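Local atomic coordinates of short Chain Dehydrogenase yciK (Salmonella enterica subsp. enterica serovar Typhimurium, PDB entry 3IAH), a protein that binds NADP and probably catalyses NADP-dependent oxidation or reduction of a substrate, as a member of the short-chain dehydrogenase family. Residues A23-G28 against E49-R54; I43-N48 against Q68-D73. All coordinates share one frame; numbering follows the deposited sequence.

Interaction 1 of 2, residues A23-G28 against E49-R54; sequences ASDGIG and EEKLRR. With NAP (NADP nicotinamide-adenine-dinucleotide phosphate), chain C.
Ser24 and Lys51 send their polar ends to a third party: one phosphate oxygen of the bound NADP, O3X of the 2'-phosphate, takes a hydrogen bond from each. Lys51 NZ lies 2.6 Å from O3X and Ser24 OG 2.7 Å from it. Lower down, Ser24 CB touches Lys51 CB at 3.5 Å. Ser24 OG also accepts from the ribose hydroxyl O3B of NADP at 3.0 Å, so a single small group serves both the sugar and its phosphate. It can do so because chi1 of 50° tucks OG between the backbone N and the carbonyl carbon, turned to the cofactor, while CB is left to face the lysine. Beyond CG the lysine chain is fully extended, and its CD passes alongside Ser24 CB before the ammonium arrives at the phosphate. Lys51 NZ has a second, looser partner in Asp25 OD2, a salt bridge of 3.5 Å; the carboxylate probably offsets part of the lysine's positive charge. Its other oxygen, OD1, accepts from Gly26 N from above the carboxylate plane and forms a salt bridge with Arg29.

Residues 23-28 carry the chain from the glycine-rich turn after strand 17-21 into the helix that follows, as in the Rossmann fold of short-chain dehydrogenases. Gly26 has a positive phi of 48°, a conformation easily adopted by glycine, and with no side chain it lets the pyrophosphate oxygen O1N approach its CA closely. One residue on, Ile27 N donates to NADP O1N at 2.9 Å. Away from the cofactor, Leu52 sends CD2 to Ala23 CB at 4.4 Å, a small methyl against a branched end, next to Leu44 of strand 41-46. A water donates to Ser24 O and, weakly, to Lys51 O, bridging the turn to the first helical turn of 49-63.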
ATOM      1  N   ALA A  23      21.842  -1.044  -4.781  1.00 16.90           N
ATOM      2  CA  ALA A  23      23.216  -0.940  -4.282  1.00 16.40           C
ATOM      3  C   ALA A  23      24.142  -0.073  -5.130  1.00 16.53           C
ATOM      4  O   ALA A  23      25.303   0.100  -4.768  1.00 16.52           O
ATOM      5  CB  ALA A  23      23.817  -2.343  -4.149  1.00 16.69           C
ATOM      6  N   SER A  24      23.641   0.473  -6.239  1.00 15.54           N
ATOM      7  CA  SER A  24      24.445   1.299  -7.149  1.00 16.25           C
ATOM      8  C   SER A  24      24.532   2.790  -6.817  1.00 16.35           C
ATOM      9  O   SER A  24      25.315   3.514  -7.439  1.00 16.69           O
ATOM     10  CB  SER A  24      23.930   1.129  -8.580  1.00 16.52           C
ATOM     11  OG  SER A  24      22.533   1.300  -8.632  1.00 19.02           O
ATOM     12  N   ASP A  25      23.746   3.269  -5.859  1.00 15.47           N
ATOM     13  CA  ASP A  25      23.810   4.673  -5.528  1.00 16.02           C
ATOM     14  C   ASP A  25      23.155   4.922  -4.185  1.00 14.41           C
ATOM     15  O   ASP A  25      22.532   4.027  -3.616  1.00 15.27           O
ATOM     16  CB  ASP A  25      23.057   5.462  -6.613  1.00 17.23           C
ATOM     17  CG  ASP A  25      23.516   6.904  -6.742  1.00 20.26           C
ATOM     18  OD1 ASP A  25      24.307   7.404  -5.906  1.00 24.17           O
ATOM     19  OD2 ASP A  25      23.072   7.533  -7.722  1.00 27.95           O
ATOM     20  N   GLY A  26      23.314   6.146  -3.696  1.00 13.77           N
ATOM     21  CA  GLY A  26      22.708   6.588  -2.455  1.00 13.36           C
ATOM     22  C   GLY A  26      22.854   5.684  -1.261  1.00 12.91           C
ATOM     23  O   GLY A  26      23.944   5.180  -0.980  1.00 13.73           O
ATOM     24  N   ILE A  27      21.753   5.503  -0.542  1.00 12.65           N
ATOM     25  CA  ILE A  27      21.744   4.678   0.674  1.00 12.15           C
ATOM     26  C   ILE A  27      22.165   3.225   0.445  1.00 13.58           C
ATOM     27  O   ILE A  27      22.960   2.670   1.237  1.00 14.75           O
ATOM     28  CB  ILE A  27      20.371   4.758   1.390  1.00 11.69           C
ATOM     29  CG1 ILE A  27      20.116   6.192   1.873  1.00 12.18           C
ATOM     30  CG2 ILE A  27      20.319   3.784   2.583  1.00 10.85           C
ATOM     31  CD1 ILE A  27      18.690   6.454   2.387  1.00 15.74           C
ATOM     32  N   GLY A  28      21.664   2.593  -0.612  1.00 13.10           N
ATOM     33  CA  GLY A  28      22.031   1.190  -0.895  1.00 14.80           C
ATOM     34  C   GLY A  28      23.526   1.018  -1.105  1.00 14.66           C
ATOM     35  O   GLY A  28      24.139   0.057  -0.619  1.00 15.20           O
ATOM     36  N   GLU A  49      24.481  -2.115 -14.728  1.00 19.21           N
ATOM     37  CA  GLU A  49      25.672  -2.943 -14.648  1.00 20.54           C
ATOM     38  C   GLU A  49      26.961  -2.166 -14.374  1.00 20.00           C
ATOM     39  O   GLU A  49      27.759  -2.577 -13.530  1.00 21.29           O
ATOM     40  CB  GLU A  49      25.779  -3.769 -15.928  1.00 21.05           C
ATOM     41  CG  GLU A  49      27.010  -4.599 -16.032  1.00 24.41           C
ATOM     42  CD  GLU A  49      26.952  -5.575 -17.194  1.00 29.86           C
ATOM     43  OE1 GLU A  49      25.864  -5.753 -17.788  1.00 33.03           O
ATOM     44  OE2 GLU A  49      28.000  -6.176 -17.505  1.00 31.44           O
ATOM     45  N   GLU A  50      27.164  -1.054 -15.077  1.00 20.33           N
ATOM     46  CA  GLU A  50      28.374  -0.253 -14.885  1.00 19.90           C
ATOM     47  C   GLU A  50      28.423   0.347 -13.491  1.00 18.49           C
ATOM     48  O   GLU A  50      29.476   0.317 -12.859  1.00 17.76           O
ATOM     49  CB  GLU A  50      28.529   0.837 -15.956  1.00 21.01           C
ATOM     50  CG  GLU A  50      28.603   0.293 -17.377  1.00 24.45           C
ATOM     51  CD  GLU A  50      29.712  -0.736 -17.582  1.00 29.69           C
ATOM     52  OE1 GLU A  50      29.502  -1.646 -18.415  1.00 33.88           O
ATOM     53  OE2 GLU A  50      30.768  -0.662 -16.904  1.00 31.15           O
ATOM     54  N   LYS A  51      27.304   0.889 -13.007  1.00 17.55           N
ATOM     55  CA  LYS A  51      27.285   1.445 -11.648  1.00 16.93           C
ATOM     56  C   LYS A  51      27.594   0.361 -10.620  1.00 15.29           C
ATOM     57  O   LYS A  51      28.383   0.593  -9.704  1.00 13.71           O
ATOM     58  CB  LYS A  51      25.957   2.093 -11.275  1.00 17.64           C
ATOM     59  CG  LYS A  51      25.640   3.449 -11.861  1.00 21.37           C
ATOM     60  CD  LYS A  51      24.352   3.911 -11.186  1.00 24.92           C
ATOM     61  CE  LYS A  51      23.940   5.315 -11.475  1.00 27.01           C
ATOM     62  NZ  LYS A  51      22.723   5.583 -10.636  1.00 25.44           N
ATOM     63  N   LEU A  52      26.959  -0.806 -10.771  1.00 14.25           N
ATOM     64  CA  LEU A  52      27.186  -1.942  -9.871  1.00 14.08           C
ATOM     65  C   LEU A  52      28.642  -2.391  -9.856  1.00 13.50           C
ATOM     66  O   LEU A  52      29.193  -2.662  -8.780  1.00 12.64           O
ATOM     67  CB  LEU A  52      26.294  -3.130 -10.244  1.00 14.72           C
ATOM     68  CG  LEU A  52      24.806  -3.026  -9.936  1.00 13.59           C
ATOM     69  CD1 LEU A  52      24.051  -4.157 -10.592  1.00 13.95           C
ATOM     70  CD2 LEU A  52      24.571  -3.031  -8.416  1.00 11.83           C
ATOM     71  N   ARG A  53      29.252  -2.465 -11.038  1.00 13.59           N
ATOM     72  CA  ARG A  53      30.645  -2.874 -11.165  1.00 15.10           C
ATOM     73  C   ARG A  53      31.538  -1.902 -10.408  1.00 14.32           C
ATOM     74  O   ARG A  53      32.449  -2.333  -9.712  1.00 14.08           O
ATOM     75  CB  ARG A  53      31.080  -2.929 -12.633  1.00 15.07           C
ATOM     76  CG  ARG A  53      32.440  -3.594 -12.873  1.00 19.70           C
ATOM     77  CD  ARG A  53      32.908  -3.391 -14.321  1.00 23.43           C
ATOM     78  NE  ARG A  53      31.814  -3.637 -15.264  1.00 28.06           N
ATOM     79  CZ  ARG A  53      31.451  -4.828 -15.743  1.00 30.18           C
ATOM     80  NH1 ARG A  53      32.084  -5.945 -15.385  1.00 30.16           N
ATOM     81  NH2 ARG A  53      30.431  -4.898 -16.593  1.00 31.43           N
ATOM     82  N   ARG A  54      31.274  -0.598 -10.526  1.00 14.82           N
ATOM     83  CA  ARG A  54      32.096   0.386  -9.816  1.00 14.84           C
ATOM     84  C   ARG A  54      32.009   0.206  -8.310  1.00 13.99           C
ATOM     85  O   ARG A  54      33.029   0.253  -7.641  1.00 13.43           O
ATOM     86  CB  ARG A  54      31.777   1.846 -10.173  1.00 15.47           C
ATOM     87  CG  ARG A  54      32.075   2.252 -11.611  1.00 19.28           C
ATOM     88  CD  ARG A  54      32.217   3.781 -11.727  1.00 24.19           C
ATOM     89  NE  ARG A  54      31.105   4.486 -11.090  1.00 27.27           N
ATOM     90  CZ  ARG A  54      29.965   4.830 -11.684  1.00 31.67           C
ATOM     91  NH1 ARG A  54      29.026   5.463 -10.980  1.00 33.71           N
ATOM     92  NH2 ARG A  54      29.748   4.550 -12.968  1.00 33.29           N
TER
HETATM   93  PA  NAP C 254      18.552   6.831  -4.807  1.00 30.64           P
HETATM   94  O1A NAP C 254      19.809   7.556  -4.622  1.00 34.48           O
HETATM   95  O2A NAP C 254      17.752   7.246  -5.973  1.00 33.93           O
HETATM   96  O5B NAP C 254      18.769   5.279  -5.013  1.00 30.37           O
HETATM   97  C5B NAP C 254      17.715   4.458  -5.431  1.00 31.68           C
HETATM   98  C4B NAP C 254      18.322   3.099  -5.750  1.00 30.01           C
HETATM   99  O4B NAP C 254      17.229   2.298  -6.145  1.00 29.43           O
HETATM  100  C3B NAP C 254      19.325   3.142  -6.896  1.00 30.27           C
HETATM  101  O3B NAP C 254      20.369   2.205  -6.756  1.00 29.09           O
HETATM  102  C2B NAP C 254      18.444   2.779  -8.054  1.00 29.19           C
HETATM  103  O2B NAP C 254      19.142   2.313  -9.189  1.00 33.51           O
HETATM  104  C1B NAP C 254      17.511   1.749  -7.389  1.00 28.78           C
HETATM  105  N9A NAP C 254      16.413   1.611  -8.329  1.00 28.39           N
HETATM  106  C8A NAP C 254      15.499   2.539  -8.736  1.00 28.32           C
HETATM  107  N7A NAP C 254      14.710   1.956  -9.664  1.00 27.95           N
HETATM  108  C5A NAP C 254      15.128   0.685  -9.849  1.00 27.83           C
HETATM  109  C6A NAP C 254      14.701  -0.341 -10.674  1.00 26.02           C
HETATM  110  N6A NAP C 254      13.670  -0.148 -11.501  1.00 26.26           N
HETATM  111  N1A NAP C 254      15.348  -1.568 -10.628  1.00 24.94           N
HETATM  112  C2A NAP C 254      16.424  -1.769  -9.784  1.00 25.60           C
HETATM  113  N3A NAP C 254      16.852  -0.742  -8.964  1.00 23.50           N
HETATM  114  C4A NAP C 254      16.206   0.463  -9.017  1.00 27.39           C
HETATM  115  O3  NAP C 254      17.598   6.919  -3.543  1.00 28.63           O
HETATM  116  PN  NAP C 254      17.861   6.797  -2.005  1.00 24.04           P
HETATM  117  O1N NAP C 254      19.191   6.161  -1.786  1.00 23.93           O
HETATM  118  O2N NAP C 254      17.474   8.070  -1.373  1.00 23.34           O
HETATM  119  O5D NAP C 254      16.694   5.769  -1.650  1.00 24.81           O
HETATM  120  C5D NAP C 254      16.945   4.527  -1.050  1.00 18.77           C
HETATM  121  C4D NAP C 254      15.671   4.115  -0.348  1.00 19.52           C
HETATM  122  O4D NAP C 254      15.473   5.016   0.705  1.00 22.23           O
HETATM  123  C3D NAP C 254      14.397   4.158  -1.192  1.00 17.46           C
HETATM  124  O3D NAP C 254      13.589   3.010  -0.909  1.00 19.51           O
HETATM  125  C2D NAP C 254      13.707   5.427  -0.719  1.00 21.25           C
HETATM  126  O2D NAP C 254      12.319   5.381  -0.875  1.00 21.80           O
HETATM  127  C1D NAP C 254      14.104   5.459   0.710  1.00 19.61           C
HETATM  128  N1N NAP C 254      14.062   6.756   1.413  1.00 22.26           N
HETATM  129  C2N NAP C 254      14.996   7.718   1.102  1.00 20.94           C
HETATM  130  C3N NAP C 254      14.957   8.938   1.760  1.00 21.26           C
HETATM  131  C7N NAP C 254      15.985  10.017   1.453  1.00 19.42           C
HETATM  132  O7N NAP C 254      15.812  11.192   2.152  1.00 22.16           O
HETATM  133  N7N NAP C 254      16.976   9.809   0.581  1.00 21.86           N
HETATM  134  C4N NAP C 254      13.969   9.162   2.727  1.00 22.99           C
HETATM  135  C5N NAP C 254      13.021   8.167   3.031  1.00 21.04           C
HETATM  136  C6N NAP C 254      13.089   6.970   2.352  1.00 20.24           C
HETATM  137  P2B NAP C 254      20.024   3.267 -10.197  1.00 38.38           P
HETATM  138  O1X NAP C 254      20.164   2.561 -11.492  1.00 35.85           O
HETATM  139  O2X NAP C 254      19.323   4.570 -10.456  1.00 38.10           O
HETATM  140  O3X NAP C 254      21.405   3.509  -9.667  1.00 38.13           O
HETATM  141  O   HOH W   1      28.067   3.693  -8.249  0.50 15.91           O

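Interaction 2 of 2, residues I43-N48 against Q68-D73; sequences ILLGRN and QWFTLD. With NAP (NADP nicotinamide-adenine-dinucleotide phosphate), chain C.
Gly46 and Leu72 close a run of backbone hydrogen bonds between parallel strands 41-46 and 68-71: Leu72 N donates to Gly46 O at 2.9 Å. Before it, Leu44 uses both its polar atoms on the neighbouring strand, its N giving to Gln68 O nearly straight (174°) and its O taking Phe70 N at 2.8 Å. Gly46 N to Phe70 O is weak, 3.4 Å.

Ile43, Leu45 and Phe70 share one sheet face, where Ile43 CG2 reaches the edge of the Phe70 ring 3.6 Å from CD2; Ile89 of helix 79-92 packs against this face. Leu44 and Trp69 point to the other, under helix 49-63.

Past the strands, polar ends turn to NADP. Arg47 runs extended from CG to NE, and its guanidinium grips two oxygens of the 2'-phosphate: NE donates to O1X at 2.9 Å and NH1 to O2X. Adenine N7A lies over one guanidinium face, and NH2 donates to a water that in turn donates to Asp73 OD1. Asp73 OD2 accepts from adenine N6A at 3.0 Å and also from Leu75 N, so the base's amino group and a backbone amide share it. A basic residue just after the second strand, clasping the 2'-phosphate, is characteristic of NADP-preferring Rossmann-fold dehydrogenases, with the adenine lying across the strand ends.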
ATOM      1  N   ILE A  43      26.147  -9.061  -1.583  1.00 16.79           N
ATOM      2  CA  ILE A  43      25.621  -9.351  -2.906  1.00 17.10           C
ATOM      3  C   ILE A  43      24.917  -8.056  -3.312  1.00 16.94           C
ATOM      4  O   ILE A  43      23.990  -7.610  -2.630  1.00 17.76           O
ATOM      5  CB  ILE A  43      24.671 -10.546  -2.913  1.00 17.92           C
ATOM      6  CG1 ILE A  43      25.431 -11.804  -2.472  1.00 17.19           C
ATOM      7  CG2 ILE A  43      24.087 -10.728  -4.308  1.00 16.56           C
ATOM      8  CD1 ILE A  43      24.562 -13.043  -2.312  1.00 15.77           C
ATOM      9  N   LEU A  44      25.345  -7.480  -4.429  0.50 17.29           N
ATOM     10  CA  LEU A  44      24.801  -6.216  -4.918  0.50 16.34           C
ATOM     11  C   LEU A  44      23.774  -6.388  -6.023  0.50 16.36           C
ATOM     12  O   LEU A  44      24.052  -7.042  -7.026  0.50 16.88           O
ATOM     13  CB  LEU A  44      25.945  -5.387  -5.494  0.50 16.40           C
ATOM     14  CG  LEU A  44      27.171  -5.178  -4.611  0.50 16.87           C
ATOM     15  CD1 LEU A  44      28.246  -4.424  -5.384  0.50 15.82           C
ATOM     16  CD2 LEU A  44      26.771  -4.434  -3.349  0.50 18.54           C
ATOM     17  N   LEU A  45      22.590  -5.807  -5.840  1.00 15.49           N
ATOM     18  CA  LEU A  45      21.542  -5.849  -6.862  1.00 15.93           C
ATOM     19  C   LEU A  45      21.240  -4.434  -7.312  1.00 15.84           C
ATOM     20  O   LEU A  45      21.198  -3.500  -6.498  1.00 15.67           O
ATOM     21  CB  LEU A  45      20.258  -6.550  -6.421  1.00 16.19           C
ATOM     22  CG  LEU A  45      20.111  -8.015  -6.803  1.00 17.77           C
ATOM     23  CD1 LEU A  45      21.145  -8.921  -6.113  1.00 14.95           C
ATOM     24  CD2 LEU A  45      18.669  -8.442  -6.518  1.00 17.10           C
ATOM     25  N   GLY A  46      21.044  -4.289  -8.620  1.00 15.71           N
ATOM     26  CA  GLY A  46      20.730  -3.025  -9.242  1.00 16.34           C
ATOM     27  C   GLY A  46      20.333  -3.260 -10.689  1.00 16.58           C
ATOM     28  O   GLY A  46      20.268  -4.399 -11.143  1.00 17.82           O
ATOM     29  N   ARG A  47      20.060  -2.193 -11.412  1.00 16.74           N
ATOM     30  CA  ARG A  47      19.677  -2.308 -12.824  1.00 18.07           C
ATOM     31  C   ARG A  47      20.802  -1.881 -13.755  1.00 19.03           C
ATOM     32  O   ARG A  47      20.843  -2.307 -14.907  1.00 19.16           O
ATOM     33  CB  ARG A  47      18.421  -1.481 -13.115  1.00 17.96           C
ATOM     34  CG  ARG A  47      18.554  -0.031 -12.720  1.00 19.91           C
ATOM     35  CD  ARG A  47      17.349   0.806 -13.078  1.00 21.67           C
ATOM     36  NE  ARG A  47      17.530   2.140 -12.510  1.00 22.23           N
ATOM     37  CZ  ARG A  47      16.614   3.105 -12.524  1.00 25.23           C
ATOM     38  NH1 ARG A  47      16.894   4.274 -11.966  1.00 26.12           N
ATOM     39  NH2 ARG A  47      15.423   2.910 -13.081  1.00 26.20           N
ATOM     40  N   ASN A  48      21.715  -1.055 -13.248  1.00 19.28           N
ATOM     41  CA  ASN A  48      22.818  -0.526 -14.042  1.00 19.54           C
ATOM     42  C   ASN A  48      24.110  -1.286 -13.760  1.00 19.49           C
ATOM     43  O   ASN A  48      24.742  -1.125 -12.708  1.00 17.62           O
ATOM     44  CB  ASN A  48      22.963   0.969 -13.755  1.00 19.98           C
ATOM     45  CG  ASN A  48      23.986   1.648 -14.639  1.00 21.60           C
ATOM     46  OD1 ASN A  48      24.933   1.028 -15.130  1.00 20.95           O
ATOM     47  ND2 ASN A  48      23.810   2.947 -14.828  1.00 23.03           N
ATOM     48  N   GLN A  68      29.970 -10.148  -5.518  1.00 20.30           N
ATOM     49  CA  GLN A  68      29.234 -10.349  -6.758  1.00 18.42           C
ATOM     50  C   GLN A  68      28.040  -9.411  -6.850  1.00 17.15           C
ATOM     51  O   GLN A  68      27.486  -8.962  -5.833  1.00 15.44           O
ATOM     52  CB  GLN A  68      28.766 -11.800  -6.942  1.00 18.76           C
ATOM     53  CG  GLN A  68      29.894 -12.806  -7.147  1.00 21.47           C
ATOM     54  CD  GLN A  68      29.393 -14.201  -7.517  1.00 23.77           C
ATOM     55  OE1 GLN A  68      28.194 -14.485  -7.474  1.00 27.01           O
ATOM     56  NE2 GLN A  68      30.320 -15.075  -7.892  1.00 25.60           N
ATOM     57  N   TRP A  69      27.667  -9.114  -8.089  1.00 14.51           N
ATOM     58  CA  TRP A  69      26.533  -8.263  -8.355  1.00 15.10           C
ATOM     59  C   TRP A  69      25.626  -8.952  -9.368  1.00 14.34           C
ATOM     60  O   TRP A  69      26.086  -9.759 -10.180  1.00 13.77           O
ATOM     61  CB  TRP A  69      26.962  -6.857  -8.817  1.00 14.98           C
ATOM     62  CG  TRP A  69      27.882  -6.848  -9.984  1.00 19.91           C
ATOM     63  CD1 TRP A  69      29.246  -6.771  -9.950  1.00 21.57           C
ATOM     64  CD2 TRP A  69      27.519  -6.937 -11.360  1.00 23.49           C
ATOM     65  NE1 TRP A  69      29.751  -6.798 -11.218  1.00 26.43           N
ATOM     66  CE2 TRP A  69      28.715  -6.903 -12.105  1.00 25.18           C
ATOM     67  CE3 TRP A  69      26.302  -7.045 -12.037  1.00 23.82           C
ATOM     68  CZ2 TRP A  69      28.730  -6.972 -13.496  1.00 27.93           C
ATOM     69  CZ3 TRP A  69      26.317  -7.116 -13.422  1.00 26.69           C
ATOM     70  CH2 TRP A  69      27.526  -7.078 -14.134  1.00 27.54           C
ATOM     71  N   PHE A  70      24.334  -8.644  -9.294  1.00 13.63           N
ATOM     72  CA  PHE A  70      23.356  -9.203 -10.209  1.00 13.49           C
ATOM     73  C   PHE A  70      22.462  -8.076 -10.708  1.00 13.29           C
ATOM     74  O   PHE A  70      22.067  -7.194  -9.940  1.00 13.28           O
ATOM     75  CB  PHE A  70      22.521 -10.307  -9.533  1.00 13.06           C
ATOM     76  CG  PHE A  70      23.321 -11.494  -9.106  1.00 14.05           C
ATOM     77  CD1 PHE A  70      23.479 -12.594  -9.954  1.00 14.12           C
ATOM     78  CD2 PHE A  70      23.936 -11.522  -7.859  1.00 14.36           C
ATOM     79  CE1 PHE A  70      24.232 -13.698  -9.557  1.00 14.15           C
ATOM     80  CE2 PHE A  70      24.687 -12.613  -7.456  1.00 14.11           C
ATOM     81  CZ  PHE A  70      24.840 -13.711  -8.311  1.00 14.62           C
ATOM     82  N   THR A  71      22.170  -8.073 -12.001  1.00 12.93           N
ATOM     83  CA  THR A  71      21.296  -7.049 -12.544  1.00 15.40           C
ATOM     84  C   THR A  71      19.867  -7.588 -12.547  1.00 15.10           C
ATOM     85  O   THR A  71      19.619  -8.740 -12.930  1.00 14.51           O
ATOM     86  CB  THR A  71      21.689  -6.606 -13.958  1.00 15.72           C
ATOM     87  OG1 THR A  71      21.624  -7.723 -14.843  1.00 18.65           O
ATOM     88  CG2 THR A  71      23.100  -6.040 -13.961  1.00 17.38           C
ATOM     89  N   LEU A  72      18.944  -6.741 -12.104  1.00 15.05           N
ATOM     90  CA  LEU A  72      17.528  -7.054 -12.037  1.00 14.91           C
ATOM     91  C   LEU A  72      16.783  -5.729 -12.048  1.00 15.04           C
ATOM     92  O   LEU A  72      16.873  -4.956 -11.095  1.00 16.13           O
ATOM     93  CB  LEU A  72      17.179  -7.814 -10.749  1.00 14.61           C
ATOM     94  CG  LEU A  72      15.713  -8.246 -10.590  1.00 17.63           C
ATOM     95  CD1 LEU A  72      15.328  -9.229 -11.691  1.00 15.60           C
ATOM     96  CD2 LEU A  72      15.454  -8.871  -9.205  1.00 19.76           C
ATOM     97  N   ASP A  73      16.050  -5.457 -13.117  1.00 15.09           N
ATOM     98  CA  ASP A  73      15.300  -4.217 -13.198  1.00 13.67           C
ATOM     99  C   ASP A  73      13.928  -4.511 -12.608  1.00 12.68           C
ATOM    100  O   ASP A  73      13.153  -5.285 -13.174  1.00 12.25           O
ATOM    101  CB  ASP A  73      15.230  -3.728 -14.635  1.00 14.55           C
ATOM    102  CG  ASP A  73      14.559  -2.365 -14.762  1.00 16.18           C
ATOM    103  OD1 ASP A  73      14.904  -1.645 -15.720  1.00 20.23           O
ATOM    104  OD2 ASP A  73      13.721  -1.994 -13.906  1.00 11.58           O
TER
HETATM  105  PA  NAP C 254      18.552   6.831  -4.807  1.00 30.64           P
HETATM  106  O1A NAP C 254      19.809   7.556  -4.622  1.00 34.48           O
HETATM  107  O2A NAP C 254      17.752   7.246  -5.973  1.00 33.93           O
HETATM  108  O5B NAP C 254      18.769   5.279  -5.013  1.00 30.37           O
HETATM  109  C5B NAP C 254      17.715   4.458  -5.431  1.00 31.68           C
HETATM  110  C4B NAP C 254      18.322   3.099  -5.750  1.00 30.01           C
HETATM  111  O4B NAP C 254      17.229   2.298  -6.145  1.00 29.43           O
HETATM  112  C3B NAP C 254      19.325   3.142  -6.896  1.00 30.27           C
HETATM  113  O3B NAP C 254      20.369   2.205  -6.756  1.00 29.09           O
HETATM  114  C2B NAP C 254      18.444   2.779  -8.054  1.00 29.19           C
HETATM  115  O2B NAP C 254      19.142   2.313  -9.189  1.00 33.51           O
HETATM  116  C1B NAP C 254      17.511   1.749  -7.389  1.00 28.78           C
HETATM  117  N9A NAP C 254      16.413   1.611  -8.329  1.00 28.39           N
HETATM  118  C8A NAP C 254      15.499   2.539  -8.736  1.00 28.32           C
HETATM  119  N7A NAP C 254      14.710   1.956  -9.664  1.00 27.95           N
HETATM  120  C5A NAP C 254      15.128   0.685  -9.849  1.00 27.83           C
HETATM  121  C6A NAP C 254      14.701  -0.341 -10.674  1.00 26.02           C
HETATM  122  N6A NAP C 254      13.670  -0.148 -11.501  1.00 26.26           N
HETATM  123  N1A NAP C 254      15.348  -1.568 -10.628  1.00 24.94           N
HETATM  124  C2A NAP C 254      16.424  -1.769  -9.784  1.00 25.60           C
HETATM  125  N3A NAP C 254      16.852  -0.742  -8.964  1.00 23.50           N
HETATM  126  C4A NAP C 254      16.206   0.463  -9.017  1.00 27.39           C
HETATM  127  O3  NAP C 254      17.598   6.919  -3.543  1.00 28.63           O
HETATM  128  PN  NAP C 254      17.861   6.797  -2.005  1.00 24.04           P
HETATM  129  O1N NAP C 254      19.191   6.161  -1.786  1.00 23.93           O
HETATM  130  O2N NAP C 254      17.474   8.070  -1.373  1.00 23.34           O
HETATM  131  O5D NAP C 254      16.694   5.769  -1.650  1.00 24.81           O
HETATM  132  C5D NAP C 254      16.945   4.527  -1.050  1.00 18.77           C
HETATM  133  C4D NAP C 254      15.671   4.115  -0.348  1.00 19.52           C
HETATM  134  O4D NAP C 254      15.473   5.016   0.705  1.00 22.23           O
HETATM  135  C3D NAP C 254      14.397   4.158  -1.192  1.00 17.46           C
HETATM  136  O3D NAP C 254      13.589   3.010  -0.909  1.00 19.51           O
HETATM  137  C2D NAP C 254      13.707   5.427  -0.719  1.00 21.25           C
HETATM  138  O2D NAP C 254      12.319   5.381  -0.875  1.00 21.80           O
HETATM  139  C1D NAP C 254      14.104   5.459   0.710  1.00 19.61           C
HETATM  140  N1N NAP C 254      14.062   6.756   1.413  1.00 22.26           N
HETATM  141  C2N NAP C 254      14.996   7.718   1.102  1.00 20.94           C
HETATM  142  C3N NAP C 254      14.957   8.938   1.760  1.00 21.26           C
HETATM  143  C7N NAP C 254      15.985  10.017   1.453  1.00 19.42           C
HETATM  144  O7N NAP C 254      15.812  11.192   2.152  1.00 22.16           O
HETATM  145  N7N NAP C 254      16.976   9.809   0.581  1.00 21.86           N
HETATM  146  C4N NAP C 254      13.969   9.162   2.727  1.00 22.99           C
HETATM  147  C5N NAP C 254      13.021   8.167   3.031  1.00 21.04           C
HETATM  148  C6N NAP C 254      13.089   6.970   2.352  1.00 20.24           C
HETATM  149  P2B NAP C 254      20.024   3.267 -10.197  1.00 38.38           P
HETATM  150  O1X NAP C 254      20.164   2.561 -11.492  1.00 35.85           O
HETATM  151  O2X NAP C 254      19.323   4.570 -10.456  1.00 38.10           O
HETATM  152  O3X NAP C 254      21.405   3.509  -9.667  1.00 38.13           O
HETATM  153  O   HOH W   2      14.667   1.067 -15.030  1.00 20.68           O

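How the interactions relate
Interactions 1 and 2, with centres about 8 Å apart, contribute to the adenosine-phosphate end of the NADP pocket. They divide the 2'-phosphate between them: residues 23-28 and 49-54 hold O3X, whereas Arg47 takes O1X and O2X, so all three terminal oxygens have protein donors. Asn48 connects the two along the chain, its OD1 capping helix 49-63 at Lys51 N and thereby probably helping to place that lysine. The strand and turn also touch directly, Ala23 N lying 3.1 Å from Leu45 O in a probable hydrogen bond. Leu52 CD1 packs 3.6 Å from Gly46 N, and Glu49 CG meets Trp69 CH2, seating the helix on the sheet.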